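Local structure of lactate racemase (Thermoanaerobacterium thermosaccharolyticum, 2YJG) at residues A177-P188 against D223-L233. The protein interconverts the D- and L-isomers of lactate, using a nickel pincer cofactor derived from nicotinic acid mononucleotide. Numbering follows the deposited sequence.
Sequences AGFSGGRKSILP and DMIYAAKKANL. With SO4 (sulfate ion), chain E; EDO (1,2-ethanediol), chain F.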
ATOM      1  N   ALA A 177     -27.926   9.170  14.969  1.00  9.95           N
ATOM      2  CA  ALA A 177     -26.935   9.210  16.033  1.00 10.79           C
ATOM      3  C   ALA A 177     -26.612  10.626  16.520  1.00 12.10           C
ATOM      4  O   ALA A 177     -25.780  10.798  17.389  1.00 12.70           O
ATOM      5  CB  ALA A 177     -25.619   8.537  15.570  1.00  9.99           C
ATOM      6  N   GLY A 178     -27.261  11.634  15.940  1.00 12.50           N
ATOM      7  CA  GLY A 178     -27.100  13.031  16.377  1.00 11.36           C
ATOM      8  C   GLY A 178     -25.969  13.695  15.657  1.00 11.79           C
ATOM      9  O   GLY A 178     -26.161  14.668  14.902  1.00 10.92           O
ATOM     10  N   PHE A 179     -24.767  13.179  15.908  1.00 11.85           N
ATOM     11  CA  PHE A 179     -23.570  13.599  15.182  1.00 12.01           C
ATOM     12  C   PHE A 179     -22.690  12.406  14.898  1.00 11.53           C
ATOM     13  O   PHE A 179     -22.770  11.402  15.576  1.00 11.66           O
ATOM     14  CB  PHE A 179     -22.743  14.619  16.007  1.00 12.87           C
ATOM     15  CG  PHE A 179     -23.470  15.870  16.329  1.00  8.48           C
ATOM     16  CD1 PHE A 179     -24.298  15.967  17.422  1.00 11.86           C
ATOM     17  CD2 PHE A 179     -23.236  16.995  15.584  1.00 10.07           C
ATOM     18  CE1 PHE A 179     -24.994  17.169  17.701  1.00 13.10           C
ATOM     19  CE2 PHE A 179     -23.887  18.205  15.832  1.00 12.57           C
ATOM     20  CZ  PHE A 179     -24.779  18.303  16.916  1.00 11.09           C
ATOM     21  N   SER A 180     -21.808  12.560  13.916  1.00 11.85           N
ATOM     22  CA  SER A 180     -20.711  11.636  13.692  1.00 12.49           C
ATOM     23  C   SER A 180     -19.577  11.847  14.685  1.00 13.31           C
ATOM     24  O   SER A 180     -19.589  12.812  15.478  1.00 12.70           O
ATOM     25  CB  SER A 180     -20.221  11.787  12.238  1.00 14.41           C
ATOM     26  OG  SER A 180     -19.470  12.977  12.037  1.00 12.61           O
ATOM     27  N   GLY A 181     -18.606  10.944  14.653  1.00 12.01           N
ATOM     28  CA  GLY A 181     -17.352  11.075  15.422  1.00 14.30           C
ATOM     29  C   GLY A 181     -17.354  10.589  16.872  1.00 13.54           C
ATOM     30  O   GLY A 181     -18.235   9.857  17.302  1.00 14.60           O
ATOM     31  N   GLY A 182     -16.289  10.937  17.561  1.00 13.40           N
ATOM     32  CA  GLY A 182     -16.053  10.566  18.958  1.00 14.54           C
ATOM     33  C   GLY A 182     -16.226   9.064  19.088  1.00 13.14           C
ATOM     34  O   GLY A 182     -15.625   8.287  18.299  1.00 15.14           O
ATOM     35  N   ARG A 183     -17.110   8.674  19.983  1.00 13.46           N
ATOM     36  CA  ARG A 183     -17.469   7.295  20.305  1.00 12.14           C
ATOM     37  C   ARG A 183     -17.803   6.367  19.151  1.00 13.80           C
ATOM     38  O   ARG A 183     -17.708   5.207  19.277  1.00 13.67           O
ATOM     39  CB  ARG A 183     -18.631   7.269  21.324  1.00 11.85           C
ATOM     40  CG  ARG A 183     -19.993   7.649  20.773  1.00 10.75           C
ATOM     41  CD  ARG A 183     -20.098   9.041  20.081  1.00 13.59           C
ATOM     42  NE  ARG A 183     -21.454   9.457  19.714  1.00 12.92           N
ATOM     43  CZ  ARG A 183     -21.826   9.966  18.552  1.00 12.25           C
ATOM     44  NH1 ARG A 183     -20.985  10.241  17.593  1.00 12.25           N
ATOM     45  NH2 ARG A 183     -23.068  10.271  18.367  1.00 14.42           N
ATOM     46  N   LYS A 184     -18.207   6.912  18.032  1.00 14.61           N
ATOM     47  CA  LYS A 184     -18.513   6.074  16.850  1.00 15.42           C
ATOM     48  C   LYS A 184     -17.322   5.313  16.268  1.00 15.88           C
ATOM     49  O   LYS A 184     -17.486   4.337  15.496  1.00 16.43           O
ATOM     50  CB  LYS A 184     -19.225   6.872  15.736  1.00 16.49           C
ATOM     51  CG  LYS A 184     -20.714   6.944  15.930  1.00 18.37           C
ATOM     52  CD  LYS A 184     -21.516   7.433  14.697  1.00 18.26           C
ATOM     53  CE  LYS A 184     -21.742   6.330  13.701  1.00 21.13           C
ATOM     54  NZ  LYS A 184     -22.626   6.830  12.643  1.00 21.12           N
ATOM     55  N   SER A 185     -16.123   5.754  16.602  1.00 15.53           N
ATOM     56  CA  SER A 185     -14.927   4.969  16.274  1.00 14.36           C
ATOM     57  C   SER A 185     -14.968   3.575  16.956  1.00 15.01           C
ATOM     58  O   SER A 185     -14.308   2.654  16.485  1.00 14.19           O
ATOM     59  CB  SER A 185     -13.661   5.738  16.645  1.00 14.28           C
ATOM     60  OG  SER A 185     -13.549   6.915  15.858  1.00 15.37           O
ATOM     61  N   ILE A 186     -15.676   3.446  18.082  1.00 15.32           N
ATOM     62  CA  ILE A 186     -15.796   2.184  18.773  1.00 15.22           C
ATOM     63  C   ILE A 186     -17.027   1.419  18.315  1.00 14.83           C
ATOM     64  O   ILE A 186     -16.889   0.313  17.827  1.00 14.40           O
ATOM     65  CB  ILE A 186     -15.826   2.330  20.287  1.00 16.50           C
ATOM     66  CG1 ILE A 186     -14.664   3.218  20.751  1.00 16.39           C
ATOM     67  CG2 ILE A 186     -15.947   0.945  20.961  1.00 11.62           C
ATOM     68  CD1 ILE A 186     -13.224   2.637  20.532  1.00 16.62           C
ATOM     69  N   LEU A 187     -18.215   2.019  18.451  1.00 14.87           N
ATOM     70  CA  LEU A 187     -19.447   1.368  18.043  1.00 14.80           C
ATOM     71  C   LEU A 187     -20.179   2.374  17.134  1.00 14.94           C
ATOM     72  O   LEU A 187     -20.604   3.420  17.595  1.00 14.68           O
ATOM     73  CB  LEU A 187     -20.281   1.011  19.276  1.00 14.76           C
ATOM     74  CG  LEU A 187     -21.651   0.357  19.102  1.00 17.30           C
ATOM     75  CD1 LEU A 187     -21.552  -1.001  18.431  1.00 20.04           C
ATOM     76  CD2 LEU A 187     -22.446   0.285  20.435  1.00 16.91           C
ATOM     77  N   PRO A 188     -20.272   2.087  15.821  1.00 16.45           N
ATOM     78  CA  PRO A 188     -19.980   0.815  15.196  1.00 15.11           C
ATOM     79  C   PRO A 188     -18.543   0.505  14.745  1.00 15.13           C
ATOM     80  O   PRO A 188     -18.274  -0.628  14.313  1.00 15.02           O
ATOM     81  CB  PRO A 188     -20.910   0.835  13.996  1.00 16.23           C
ATOM     82  CG  PRO A 188     -20.949   2.376  13.564  1.00 18.06           C
ATOM     83  CD  PRO A 188     -20.669   3.126  14.838  1.00 17.96           C
ATOM     84  N   ASP A 223     -25.623   3.934  24.238  1.00 14.39           N
ATOM     85  CA  ASP A 223     -24.860   2.676  24.066  1.00 14.37           C
ATOM     86  C   ASP A 223     -23.459   2.920  23.519  1.00 15.13           C
ATOM     87  O   ASP A 223     -22.512   2.264  23.978  1.00 14.81           O
ATOM     88  CB  ASP A 223     -25.646   1.631  23.223  1.00 14.07           C
ATOM     89  CG  ASP A 223     -26.581   0.745  24.100  1.00 16.84           C
ATOM     90  OD1 ASP A 223     -26.839   1.094  25.305  1.00 19.49           O
ATOM     91  OD2 ASP A 223     -27.012  -0.273  23.583  1.00 20.06           O
ATOM     92  N   MET A 224     -23.310   3.865  22.565  1.00 14.08           N
ATOM     93  CA  MET A 224     -22.019   4.156  21.976  1.00 14.29           C
ATOM     94  C   MET A 224     -21.051   4.732  22.991  1.00 13.75           C
ATOM     95  O   MET A 224     -19.859   4.399  22.999  1.00 15.22           O
ATOM     96  CB  MET A 224     -22.204   5.140  20.808  1.00 13.25           C
ATOM     97  CG  MET A 224     -23.039   4.613  19.617  1.00 14.28           C
ATOM     98  SD  MET A 224     -23.284   5.997  18.445  1.00 15.93           S
ATOM     99  CE  MET A 224     -23.950   5.127  16.950  1.00 15.64           C
ATOM    100  N   ILE A 225     -21.566   5.618  23.829  1.00 16.10           N
ATOM    101  CA  ILE A 225     -20.790   6.318  24.850  1.00 17.89           C
ATOM    102  C   ILE A 225     -20.265   5.283  25.844  1.00 18.49           C
ATOM    103  O   ILE A 225     -19.074   5.292  26.217  1.00 17.78           O
ATOM    104  CB  ILE A 225     -21.641   7.399  25.501  1.00 18.39           C
ATOM    105  CG1 ILE A 225     -21.734   8.608  24.555  1.00 21.92           C
ATOM    106  CG2 ILE A 225     -21.117   7.763  26.898  1.00 23.61           C
ATOM    107  CD1 ILE A 225     -20.437   9.268  24.276  1.00 20.28           C
ATOM    108  N   TYR A 226     -21.153   4.368  26.233  1.00 18.51           N
ATOM    109  CA  TYR A 226     -20.747   3.320  27.166  1.00 19.54           C
ATOM    110  C   TYR A 226     -19.729   2.398  26.555  1.00 18.27           C
ATOM    111  O   TYR A 226     -18.713   2.072  27.221  1.00 18.39           O
ATOM    112  CB  TYR A 226     -21.939   2.541  27.623  1.00 20.29           C
ATOM    113  CG  TYR A 226     -21.636   1.496  28.652  1.00 23.82           C
ATOM    114  CD1 TYR A 226     -21.234   0.194  28.294  1.00 27.21           C
ATOM    115  CD2 TYR A 226     -21.853   1.771  29.998  1.00 30.08           C
ATOM    116  CE1 TYR A 226     -21.034  -0.781  29.286  1.00 29.72           C
ATOM    117  CE2 TYR A 226     -21.666   0.816  30.961  1.00 31.37           C
ATOM    118  CZ  TYR A 226     -21.246  -0.438  30.618  1.00 33.03           C
ATOM    119  OH  TYR A 226     -21.055  -1.320  31.670  1.00 40.71           O
ATOM    120  N   ALA A 227     -19.958   1.986  25.292  1.00 18.34           N
ATOM    121  CA  ALA A 227     -18.973   1.204  24.500  1.00 16.73           C
ATOM    122  C   ALA A 227     -17.618   1.846  24.486  1.00 16.77           C
ATOM    123  O   ALA A 227     -16.605   1.147  24.665  1.00 17.08           O
ATOM    124  CB  ALA A 227     -19.452   0.975  23.038  1.00 17.14           C
ATOM    125  N   ALA A 228     -17.559   3.160  24.264  1.00 16.87           N
ATOM    126  CA  ALA A 228     -16.254   3.858  24.200  1.00 17.24           C
ATOM    127  C   ALA A 228     -15.542   3.824  25.563  1.00 18.85           C
ATOM    128  O   ALA A 228     -14.308   3.587  25.655  1.00 18.43           O
ATOM    129  CB  ALA A 228     -16.431   5.298  23.715  1.00 16.65           C
ATOM    130  N   LYS A 229     -16.310   4.090  26.630  1.00 19.97           N
ATOM    131  CA  LYS A 229     -15.791   3.978  28.009  1.00 22.66           C
ATOM    132  C   LYS A 229     -15.214   2.610  28.332  1.00 23.01           C
ATOM    133  O   LYS A 229     -14.071   2.520  28.840  1.00 22.88           O
ATOM    134  CB  LYS A 229     -16.856   4.341  29.071  1.00 23.31           C
ATOM    135  CG  LYS A 229     -17.477   5.683  28.846  1.00 28.99           C
ATOM    136  CD  LYS A 229     -17.732   6.499  30.134  1.00 35.62           C
ATOM    137  CE  LYS A 229     -18.839   5.898  31.013  1.00 37.37           C
ATOM    138  NZ  LYS A 229     -19.558   6.986  31.825  1.00 38.40           N
ATOM    139  N   LYS A 230     -15.961   1.558  27.994  1.00 23.61           N
ATOM    140  CA  LYS A 230     -15.562   0.185  28.256  1.00 23.21           C
ATOM    141  C   LYS A 230     -14.359  -0.223  27.415  1.00 22.39           C
ATOM    142  O   LYS A 230     -13.646  -1.152  27.786  1.00 21.70           O
ATOM    143  CB  LYS A 230     -16.664  -0.831  27.908  1.00 24.99           C
ATOM    144  CG  LYS A 230     -17.862  -0.975  28.848  1.00 28.44           C
ATOM    145  CD  LYS A 230     -17.464  -1.270  30.290  1.00 31.19           C
ATOM    146  CE  LYS A 230     -17.480  -2.734  30.683  1.00 35.57           C
ATOM    147  NZ  LYS A 230     -17.471  -2.801  32.170  1.00 36.31           N
ATOM    148  N   ALA A 231     -14.202   0.417  26.257  1.00 19.79           N
ATOM    149  CA  ALA A 231     -13.021   0.234  25.404  1.00 19.82           C
ATOM    150  C   ALA A 231     -11.782   0.971  25.863  1.00 17.87           C
ATOM    151  O   ALA A 231     -10.738   0.822  25.201  1.00 18.87           O
ATOM    152  CB  ALA A 231     -13.353   0.696  23.970  1.00 18.23           C
ATOM    153  N   ASN A 232     -11.924   1.837  26.871  1.00 17.67           N
ATOM    154  CA  ASN A 232     -10.857   2.738  27.377  1.00 18.68           C
ATOM    155  C   ASN A 232     -10.271   3.632  26.254  1.00 17.05           C
ATOM    156  O   ASN A 232      -9.081   3.879  26.189  1.00 15.75           O
ATOM    157  CB  ASN A 232      -9.731   1.942  28.115  1.00 19.46           C
ATOM    158  CG  ASN A 232     -10.274   1.108  29.321  1.00 22.45           C
ATOM    159  OD1 ASN A 232     -10.224  -0.145  29.343  1.00 27.02           O
ATOM    160  ND2 ASN A 232     -10.835   1.816  30.286  1.00 23.44           N
ATOM    161  N   LEU A 233     -11.149   4.147  25.393  1.00 16.55           N
ATOM    162  CA  LEU A 233     -10.785   5.228  24.484  1.00 17.14           C
ATOM    163  C   LEU A 233     -10.333   6.448  25.272  1.00 18.26           C
ATOM    164  O   LEU A 233     -11.119   7.162  25.917  1.00 19.10           O
ATOM    165  CB  LEU A 233     -11.973   5.553  23.514  1.00 16.20           C
ATOM    166  CG  LEU A 233     -11.753   6.614  22.437  1.00 15.21           C
ATOM    167  CD1 LEU A 233     -10.583   6.219  21.487  1.00 15.79           C
ATOM    168  CD2 LEU A 233     -13.055   6.867  21.611  1.00 15.23           C
TER
HETATM  169  S   SO4 E1429     -18.324   7.991  11.774  1.00 42.16           S
HETATM  170  O1  SO4 E1429     -17.397   7.393  12.736  1.00 42.20           O
HETATM  171  O2  SO4 E1429     -17.497   8.748  10.805  1.00 39.49           O
HETATM  172  O3  SO4 E1429     -19.176   7.024  11.025  1.00 32.86           O
HETATM  173  O4  SO4 E1429     -19.156   8.809  12.589  1.00 39.90           O
HETATM  174  C1  EDO F1430     -23.698   4.526   9.740  1.00 42.04           C
HETATM  175  O1  EDO F1430     -22.992   4.812  10.953  1.00 40.05           O
HETATM  176  C2  EDO F1430     -25.190   4.621   9.956  1.00 41.08           C
HETATM  177  O2  EDO F1430     -25.786   3.399   9.511  1.00 41.45           O
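Met-224 runs its extended side chain out from helix 219-230 between Arg-183 and Lys-184. Its CB lies 3.3 Å from Arg-183 CG, and the two side chains cross at a slant, so that SD lies 3.9 Å above one face of the Arg-183 guanidinium, offset toward its rim. Lys-184 lies alongside and points the same way, its CG 3.7 Å from Met-224 SD, while the methyl CE continues to Ala-177 CB. Arg-183 CG stands between its own backbone N and carbonyl carbon (chi1 73°) and the chain bends at chi2, which turns the edge of the guanidinium to the carbonyls of the loop 179-181. There NH1 and NH2 both grip Phe-179 O, and NH1 also reaches Gly-181 O at 2.8 Å; both acceptor oxygens lie in the guanidinium plane, though NH1 stands well above each carbonyl plane. NE donates to His-221 ND1. Further along the helix, Ala-228 and Ala-231 receive Ile-186, CG1 on the first and CD1 4.0 Å from CB of the second, with Leu-233 CD2 next to CG1. Leu-187 CB meets Ala-227 CB at 3.9 Å. Leu-187 O, 3.4 Å from Met-224 CG, is buried without a polar partner. Lys-184, by similarity the covalent attachment point of the nickel cofactor, here donates from NZ to an ethanediol, and Gly-181 N binds a sulfate that Arg-75 also holds, consistent with a cofactor phosphate site. No hydrogen bond joins 177-188 to 223-233: the contact is nonpolar, loop carbonyls and His-221 meeting the arginine's polar needs while the thioether packs against aliphatic Lys-184 carbons.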